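Long-range contacts in Alpha/beta hydrolase fold protein (Ochrobactrum, PDB 4G8D), which probably hydrolyses ester bonds, acting as an alpha/beta-hydrolase-fold lactonase on N-acyl-homoserine lactones: residues 58-63 with 82-87; 220-225 with 246-251. The protein carries 1 engineered substitution. One frame throughout, in Å; residues are numbered along the deposited sequence. Where two conformers were deposited one is given.

Interaction 1: residues 58-63 with 82-87; sequences DLPGHG and DAMTEV
L59 and M84 meet through their outer atoms, the two side chains crossing at about a right angle. L59 CD2 lies 3.9 Å from M84 CE and 4.0 Å from M84 SD, so one leucine methyl rests against the outer end of the thioether. M84 reaches it by folding its chain at chi2 (-59°) and again at chi3. Beside this pair, P60 CG packs on A83 CB at 4.2 Å, and P60 CD lies 4.5 Å from M84 CE, which thus borders both L59 and P60. The contact is buried, its side chains meet through apolar atoms, and no hydrogen bond crosses it. In the alpha/beta hydrolase fold this is the loop leaving strand 52-57 as it packs on helix 77-90, the longer of the two helices between that strand and strand 97-101. A type II turn from L59 to H62, with G61 at its third position, shapes the loop; H62 N bonds L59 O at 2.9 Å. The H62 ring doubles back on the turn: its ND1 gives a nearly straight bond (166°) to P60 O, also 2.9 Å long, with the oxygen in the ring plane but the donor 40° above the carbonyl plane. Further out, the D58 carboxylate is tied through OD1 to R18 (a salt bridge) and the backbone N of G37, and through OD2 to the N of K64. I107 backs L59, and M111 of the same helix 103-114 backs M84.

Interaction 2: residues 220-225 with 246-251; sequences PFVELD and AGHAPF
F221 turns an edge of its ring onto one face of the H248 imidazole, joining the loops that follow strands 211-216 and 241-243 of the alpha/beta hydrolase fold. The loop after the last strand is where this family usually carries its catalytic histidine, and the position of H248 is consistent with that role. The aromatic pair is edge-to-face, with centroids 4.7 Å apart and planes inclined at 54°. F221 CD2 makes the closest approach, 3.5 Å from H248 CG, and sits above the imidazole plane, displaced toward the rim. H248 CG lies opposite the backbone N about the first torsion (chi1 -167°), which carries the ring toward F221. W101 meets the same imidazole with its own ring, planes at about 50°, and S163 and T164 of helix 154-165 touch F221.

Van der Waals contacts from P220 and V222 flank the pair. P220 crosses the H248 side chain at about a right angle, its CD 3.8 Å from H248 N and 4.1 Å from H248 CB. V222 CG2 comes up at the imidazole edge, near the ring plane, 4.5 Å from H248 CE1.

No hydrogen bond runs directly between 220-225 and 246-251; the polar ties come from E219, E253 and W101, outside the two segments. E253 OE1 accepts from the backbone N of both G247 and A249, while W101 NE1 bonds H248 O. E219 links the two loops: its OE1 receives the backbone N-H groups of F221 and V222, and its OE2 is the partner of H248 ND1, fixing the rotation of the imidazole under F221 CD2.

From the N terminus, the chain first closes interaction 1, where the loop after strand 52-57 meets helix 77-90 across 18 intervening residues, half of them helical. It then passes through strands 97-101 and 120-124 and the run of helices between 134 and 206 before interaction 2 opens after strand 211-216. That contact closes over 20 residues, including strand 241-243 at the sheet edge. The two loops lie in series, neither nested nor crossing, on opposite sides of the chain's centre. Their centres are 24 Å apart and their nearest atoms about 12 Å. Interaction 1 ties a strand end to a covering helix, interaction 2 two neighbouring strand-end loops.

Interaction 1: residues 58-63 with 82-87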
ATOM      1  N   ASP A  58       2.667  10.648  -0.847  1.00  7.33           N
ATOM      2  CA  ASP A  58       1.245  10.694  -1.143  1.00  7.78           C
ATOM      3  C   ASP A  58       1.027  10.421  -2.626  1.00  6.73           C
ATOM      4  O   ASP A  58       1.669  11.040  -3.488  1.00  8.02           O
ATOM      5  CB  ASP A  58       0.658  12.055  -0.764  1.00  8.59           C
ATOM      6  CG  ASP A  58       0.670  12.300   0.729  1.00  9.93           C
ATOM      7  OD1 ASP A  58       0.741  11.310   1.494  1.00 13.85           O
ATOM      8  OD2 ASP A  58       0.609  13.470   1.147  1.00  8.66           O
ATOM      9  N   LEU A  59       0.144   9.479  -2.931  1.00  5.87           N
ATOM     10  CA  LEU A  59      -0.198   9.224  -4.327  1.00  6.32           C
ATOM     11  C   LEU A  59      -0.788  10.477  -4.968  1.00  6.45           C
ATOM     12  O   LEU A  59      -1.412  11.296  -4.292  1.00  6.30           O
ATOM     13  CB  LEU A  59      -1.223   8.096  -4.422  1.00  6.76           C
ATOM     14  CG  LEU A  59      -0.815   6.717  -3.914  1.00  6.28           C
ATOM     15  CD1 LEU A  59      -2.001   5.760  -3.968  1.00  7.63           C
ATOM     16  CD2 LEU A  59       0.371   6.162  -4.714  1.00  8.06           C
ATOM     17  N   PRO A  60      -0.619  10.624  -6.291  1.00  6.11           N
ATOM     18  CA  PRO A  60      -1.349  11.684  -6.993  1.00  6.74           C
ATOM     19  C   PRO A  60      -2.834  11.656  -6.597  1.00  7.08           C
ATOM     20  O   PRO A  60      -3.418  10.568  -6.417  1.00  5.80           O
ATOM     21  CB  PRO A  60      -1.168  11.313  -8.470  1.00  6.95           C
ATOM     22  CG  PRO A  60       0.163  10.607  -8.505  1.00  7.80           C
ATOM     23  CD  PRO A  60       0.228   9.831  -7.200  1.00  7.16           C
ATOM     24  N   GLY A  61      -3.433  12.833  -6.423  1.00  6.05           N
ATOM     25  CA  GLY A  61      -4.824  12.930  -6.017  1.00  8.17           C
ATOM     26  C   GLY A  61      -5.100  12.678  -4.542  1.00  6.41           C
ATOM     27  O   GLY A  61      -6.263  12.692  -4.124  1.00  6.79           O
ATOM     28  N   HIS A  62      -4.047  12.456  -3.760  1.00  6.89           N
ATOM     29  CA  HIS A  62      -4.177  12.104  -2.346  1.00  6.46           C
ATOM     30  C   HIS A  62      -3.294  12.990  -1.484  1.00  6.18           C
ATOM     31  O   HIS A  62      -2.257  13.504  -1.924  1.00  7.35           O
ATOM     32  CB  HIS A  62      -3.755  10.645  -2.118  1.00  7.65           C
ATOM     33  CG  HIS A  62      -4.669   9.630  -2.734  1.00  6.23           C
ATOM     34  ND1 HIS A  62      -4.721   9.392  -4.094  1.00  6.55           N
ATOM     35  CD2 HIS A  62      -5.548   8.766  -2.169  1.00  5.75           C
ATOM     36  CE1 HIS A  62      -5.607   8.437  -4.336  1.00  5.91           C
ATOM     37  NE2 HIS A  62      -6.120   8.039  -3.184  1.00  7.14           N
ATOM     38  N   GLY A  63      -3.712  13.145  -0.231  1.00  6.57           N
ATOM     39  CA  GLY A  63      -2.909  13.840   0.761  1.00  8.36           C
ATOM     40  C   GLY A  63      -2.450  15.211   0.310  1.00  8.52           C
ATOM     41  O   GLY A  63      -3.253  16.023  -0.153  1.00  9.81           O
ATOM     42  N   ASP A  82       3.791   3.317 -11.662  0.76  5.39           N
ATOM     43  CA  ASP A  82       4.683   4.179 -12.443  0.76  5.64           C
ATOM     44  C   ASP A  82       5.101   5.416 -11.647  0.76  5.68           C
ATOM     45  O   ASP A  82       6.282   5.782 -11.628  0.76  6.02           O
ATOM     46  CB  ASP A  82       4.017   4.622 -13.751  0.76  7.05           C
ATOM     47  CG  ASP A  82       4.084   3.576 -14.826  0.76 10.22           C
ATOM     48  OD1 ASP A  82       5.062   2.803 -14.843  0.76 10.17           O
ATOM     49  OD2 ASP A  82       3.172   3.544 -15.689  0.76  9.92           O
ATOM     50  N   ALA A  83       4.136   6.072 -11.012  1.00  5.92           N
ATOM     51  CA  ALA A  83       4.444   7.270 -10.233  1.00  6.49           C
ATOM     52  C   ALA A  83       5.419   6.986  -9.084  1.00  6.58           C
ATOM     53  O   ALA A  83       6.371   7.742  -8.867  1.00  7.54           O
ATOM     54  CB  ALA A  83       3.169   7.911  -9.703  1.00  6.79           C
ATOM     55  N   MET A  84       5.179   5.914  -8.332  1.00  6.46           N
ATOM     56  CA  MET A  84       6.069   5.586  -7.227  1.00  6.02           C
ATOM     57  C   MET A  84       7.455   5.183  -7.719  1.00  6.55           C
ATOM     58  O   MET A  84       8.447   5.468  -7.055  1.00  7.77           O
ATOM     59  CB  MET A  84       5.453   4.495  -6.353  1.00  7.70           C
ATOM     60  CG  MET A  84       4.156   4.920  -5.636  1.00  8.14           C
ATOM     61  SD  MET A  84       4.356   6.349  -4.537  1.00  9.88           S
ATOM     62  CE  MET A  84       3.810   7.697  -5.584  1.00 11.02           C
ATOM     63  N   THR A  85       7.531   4.537  -8.880  1.00  6.82           N
ATOM     64  CA  THR A  85       8.820   4.174  -9.449  1.00  8.03           C
ATOM     65  C   THR A  85       9.585   5.438  -9.827  1.00  8.11           C
ATOM     66  O   THR A  85      10.792   5.543  -9.597  1.00  9.95           O
ATOM     67  CB  THR A  85       8.645   3.243 -10.652  1.00  7.49           C
ATOM     68  OG1 THR A  85       7.977   2.049 -10.227  1.00  8.65           O
ATOM     69  CG2 THR A  85       9.989   2.856 -11.222  1.00  9.23           C
ATOM     70  N   GLU A  86       8.881   6.415 -10.385  1.00  7.75           N
ATOM     71  CA  GLU A  86       9.505   7.690 -10.728  1.00  9.30           C
ATOM     72  C   GLU A  86       9.967   8.431  -9.468  1.00  8.99           C
ATOM     73  O   GLU A  86      11.044   9.022  -9.448  1.00  9.65           O
ATOM     74  CB  GLU A  86       8.547   8.552 -11.564  1.00 10.37           C
ATOM     75  CG  GLU A  86       9.117   9.916 -11.943  1.00 11.44           C
ATOM     76  CD  GLU A  86       8.183  10.740 -12.801  1.00 13.64           C
ATOM     77  OE1 GLU A  86       7.152  10.209 -13.260  1.00 11.52           O
ATOM     78  OE2 GLU A  86       8.485  11.931 -13.014  1.00 13.24           O
ATOM     79  N   VAL A  87       9.167   8.382  -8.411  1.00  7.60           N
ATOM     80  CA  VAL A  87       9.560   8.998  -7.150  1.00  9.85           C
ATOM     81  C   VAL A  87      10.855   8.383  -6.636  1.00  8.65           C
ATOM     82  O   VAL A  87      11.794   9.100  -6.267  1.00 10.41           O
ATOM     83  CB  VAL A  87       8.444   8.866  -6.097  1.00  9.02           C
ATOM     84  CG1 VAL A  87       8.974   9.157  -4.691  1.00 10.64           C
ATOM     85  CG2 VAL A  87       7.283   9.798  -6.444  1.00 11.75           C
TER

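Interaction 2: residues 220-225 with 246-251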
ATOM      1  N   PRO A 220     -12.251  -6.476   7.691  1.00  9.99           N
ATOM      2  CA  PRO A 220     -13.609  -6.293   7.167  1.00 11.13           C
ATOM      3  C   PRO A 220     -13.672  -6.229   5.637  1.00 10.90           C
ATOM      4  O   PRO A 220     -14.778  -6.266   5.085  1.00 11.84           O
ATOM      5  CB  PRO A 220     -14.031  -4.954   7.772  1.00 13.70           C
ATOM      6  CG  PRO A 220     -12.760  -4.197   7.886  1.00 15.17           C
ATOM      7  CD  PRO A 220     -11.689  -5.213   8.199  1.00 12.25           C
ATOM      8  N   PHE A 221     -12.523  -6.150   4.965  1.00 10.47           N
ATOM      9  CA  PHE A 221     -12.498  -6.013   3.508  1.00  8.93           C
ATOM     10  C   PHE A 221     -11.946  -7.232   2.795  1.00  8.45           C
ATOM     11  O   PHE A 221     -12.297  -7.482   1.645  1.00 10.71           O
ATOM     12  CB  PHE A 221     -11.668  -4.796   3.092  1.00  9.99           C
ATOM     13  CG  PHE A 221     -12.242  -3.495   3.536  1.00 11.46           C
ATOM     14  CD1 PHE A 221     -13.261  -2.890   2.814  1.00 18.32           C
ATOM     15  CD2 PHE A 221     -11.772  -2.871   4.669  1.00 12.37           C
ATOM     16  CE1 PHE A 221     -13.802  -1.684   3.224  1.00 20.38           C
ATOM     17  CE2 PHE A 221     -12.314  -1.667   5.091  1.00 15.04           C
ATOM     18  CZ  PHE A 221     -13.329  -1.069   4.364  1.00 15.75           C
ATOM     19  N   VAL A 222     -11.057  -7.969   3.453  1.00  9.20           N
ATOM     20  CA  VAL A 222     -10.283  -9.006   2.791  1.00 10.05           C
ATOM     21  C   VAL A 222     -10.672 -10.388   3.279  1.00 10.62           C
ATOM     22  O   VAL A 222     -10.780 -10.614   4.487  1.00 10.75           O
ATOM     23  CB  VAL A 222      -8.774  -8.779   3.017  1.00 10.84           C
ATOM     24  CG1 VAL A 222      -7.951  -9.885   2.375  1.00 11.79           C
ATOM     25  CG2 VAL A 222      -8.367  -7.434   2.443  1.00 12.06           C
ATOM     26  N   GLU A 223     -10.876 -11.312   2.343  1.00 10.37           N
ATOM     27  CA  GLU A 223     -11.156 -12.707   2.678  1.00 10.19           C
ATOM     28  C   GLU A 223      -9.855 -13.426   3.030  1.00 10.39           C
ATOM     29  O   GLU A 223      -9.080 -13.798   2.147  1.00 11.41           O
ATOM     30  CB  GLU A 223     -11.849 -13.416   1.511  1.00 11.54           C
ATOM     31  CG  GLU A 223     -13.252 -12.895   1.188  1.00 13.66           C
ATOM     32  CD  GLU A 223     -14.314 -13.388   2.160  1.00 16.56           C
ATOM     33  OE1 GLU A 223     -13.964 -14.028   3.170  1.00 16.89           O
ATOM     34  OE2 GLU A 223     -15.506 -13.126   1.915  1.00 14.87           O
ATOM     35  N   LEU A 224      -9.607 -13.622   4.324  1.00 12.22           N
ATOM     36  CA  LEU A 224      -8.313 -14.157   4.745  1.00 13.77           C
ATOM     37  C   LEU A 224      -8.090 -15.608   4.324  1.00 12.01           C
ATOM     38  O   LEU A 224      -6.954 -16.028   4.095  1.00 13.05           O
ATOM     39  CB  LEU A 224      -8.121 -14.001   6.253  1.00 12.40           C
ATOM     40  CG  LEU A 224      -8.100 -12.557   6.740  1.00 15.54           C
ATOM     41  CD1 LEU A 224      -7.906 -12.550   8.245  1.00 17.89           C
ATOM     42  CD2 LEU A 224      -7.006 -11.770   6.054  1.00 19.65           C
ATOM     43  N   ASP A 225      -9.168 -16.377   4.227  1.00 13.59           N
ATOM     44  CA  ASP A 225      -9.031 -17.758   3.791  1.00 15.96           C
ATOM     45  C   ASP A 225      -8.532 -17.809   2.351  1.00 15.93           C
ATOM     46  O   ASP A 225      -7.647 -18.593   2.014  1.00 17.16           O
ATOM     47  CB  ASP A 225     -10.353 -18.511   3.918  1.00 18.64           C
ATOM     48  CG  ASP A 225     -10.180 -20.010   3.769  1.00 28.24           C
ATOM     49  OD1 ASP A 225      -9.275 -20.574   4.425  1.00 31.05           O
ATOM     50  OD2 ASP A 225     -10.943 -20.623   2.993  1.00 39.34           O
ATOM     51  N   ALA A 246      -6.972  -6.719  15.393  1.00 11.71           N
ATOM     52  CA  ALA A 246      -6.705  -5.751  14.353  1.00 11.60           C
ATOM     53  C   ALA A 246      -7.573  -6.098  13.153  1.00 12.44           C
ATOM     54  O   ALA A 246      -8.017  -7.237  12.995  1.00 11.36           O
ATOM     55  CB  ALA A 246      -5.242  -5.779  13.977  1.00 11.14           C
ATOM     56  N   GLY A 247      -7.813  -5.103  12.310  1.00 10.22           N
ATOM     57  CA  GLY A 247      -8.627  -5.281  11.121  1.00 10.74           C
ATOM     58  C   GLY A 247      -7.849  -4.909   9.870  1.00  9.68           C
ATOM     59  O   GLY A 247      -6.851  -5.543   9.536  1.00 11.14           O
ATOM     60  N   HIS A 248      -8.306  -3.870   9.180  1.00  8.13           N
ATOM     61  CA  HIS A 248      -7.737  -3.516   7.883  1.00  6.98           C
ATOM     62  C   HIS A 248      -6.406  -2.775   7.978  1.00  6.57           C
ATOM     63  O   HIS A 248      -5.696  -2.676   6.995  1.00  7.40           O
ATOM     64  CB  HIS A 248      -8.735  -2.664   7.105  1.00  6.66           C
ATOM     65  CG  HIS A 248      -8.404  -2.506   5.655  1.00  6.24           C
ATOM     66  ND1 HIS A 248      -8.129  -3.577   4.829  1.00  6.24           N
ATOM     67  CD2 HIS A 248      -8.331  -1.399   4.878  1.00  7.65           C
ATOM     68  CE1 HIS A 248      -7.905  -3.135   3.603  1.00  6.63           C
ATOM     69  NE2 HIS A 248      -8.022  -1.819   3.606  1.00  6.91           N
ATOM     70  N   ALA A 249      -6.072  -2.255   9.153  1.00  6.89           N
ATOM     71  CA  ALA A 249      -4.918  -1.371   9.285  1.00  7.04           C
ATOM     72  C   ALA A 249      -4.065  -1.729  10.500  1.00  6.77           C
ATOM     73  O   ALA A 249      -3.887  -0.909  11.408  1.00  7.45           O
ATOM     74  CB  ALA A 249      -5.374   0.079   9.375  1.00  7.76           C
ATOM     75  N   PRO A 250      -3.515  -2.952  10.528  1.00  7.35           N
ATOM     76  CA  PRO A 250      -2.801  -3.378  11.739  1.00  7.54           C
ATOM     77  C   PRO A 250      -1.589  -2.509  12.081  1.00  8.34           C
ATOM     78  O   PRO A 250      -1.186  -2.474  13.244  1.00  8.96           O
ATOM     79  CB  PRO A 250      -2.381  -4.822  11.413  1.00  9.04           C
ATOM     80  CG  PRO A 250      -2.428  -4.913   9.894  1.00  8.46           C
ATOM     81  CD  PRO A 250      -3.592  -4.024   9.521  1.00  7.10           C
ATOM     82  N   PHE A 251      -1.009  -1.831  11.094  1.00  6.98           N
ATOM     83  CA  PHE A 251       0.135  -0.952  11.341  1.00  7.89           C
ATOM     84  C   PHE A 251      -0.206   0.204  12.303  1.00  7.78           C
ATOM     85  O   PHE A 251       0.692   0.757  12.928  1.00  8.70           O
ATOM     86  CB  PHE A 251       0.691  -0.407  10.013  1.00  8.10           C
ATOM     87  CG  PHE A 251      -0.321   0.374   9.228  1.00  6.08           C
ATOM     88  CD1 PHE A 251      -0.505   1.722   9.463  1.00  7.74           C
ATOM     89  CD2 PHE A 251      -1.127  -0.257   8.296  1.00  6.43           C
ATOM     90  CE1 PHE A 251      -1.471   2.441   8.780  1.00  7.30           C
ATOM     91  CE2 PHE A 251      -2.099   0.453   7.596  1.00  8.43           C
ATOM     92  CZ  PHE A 251      -2.271   1.795   7.839  1.00  7.11           C
TER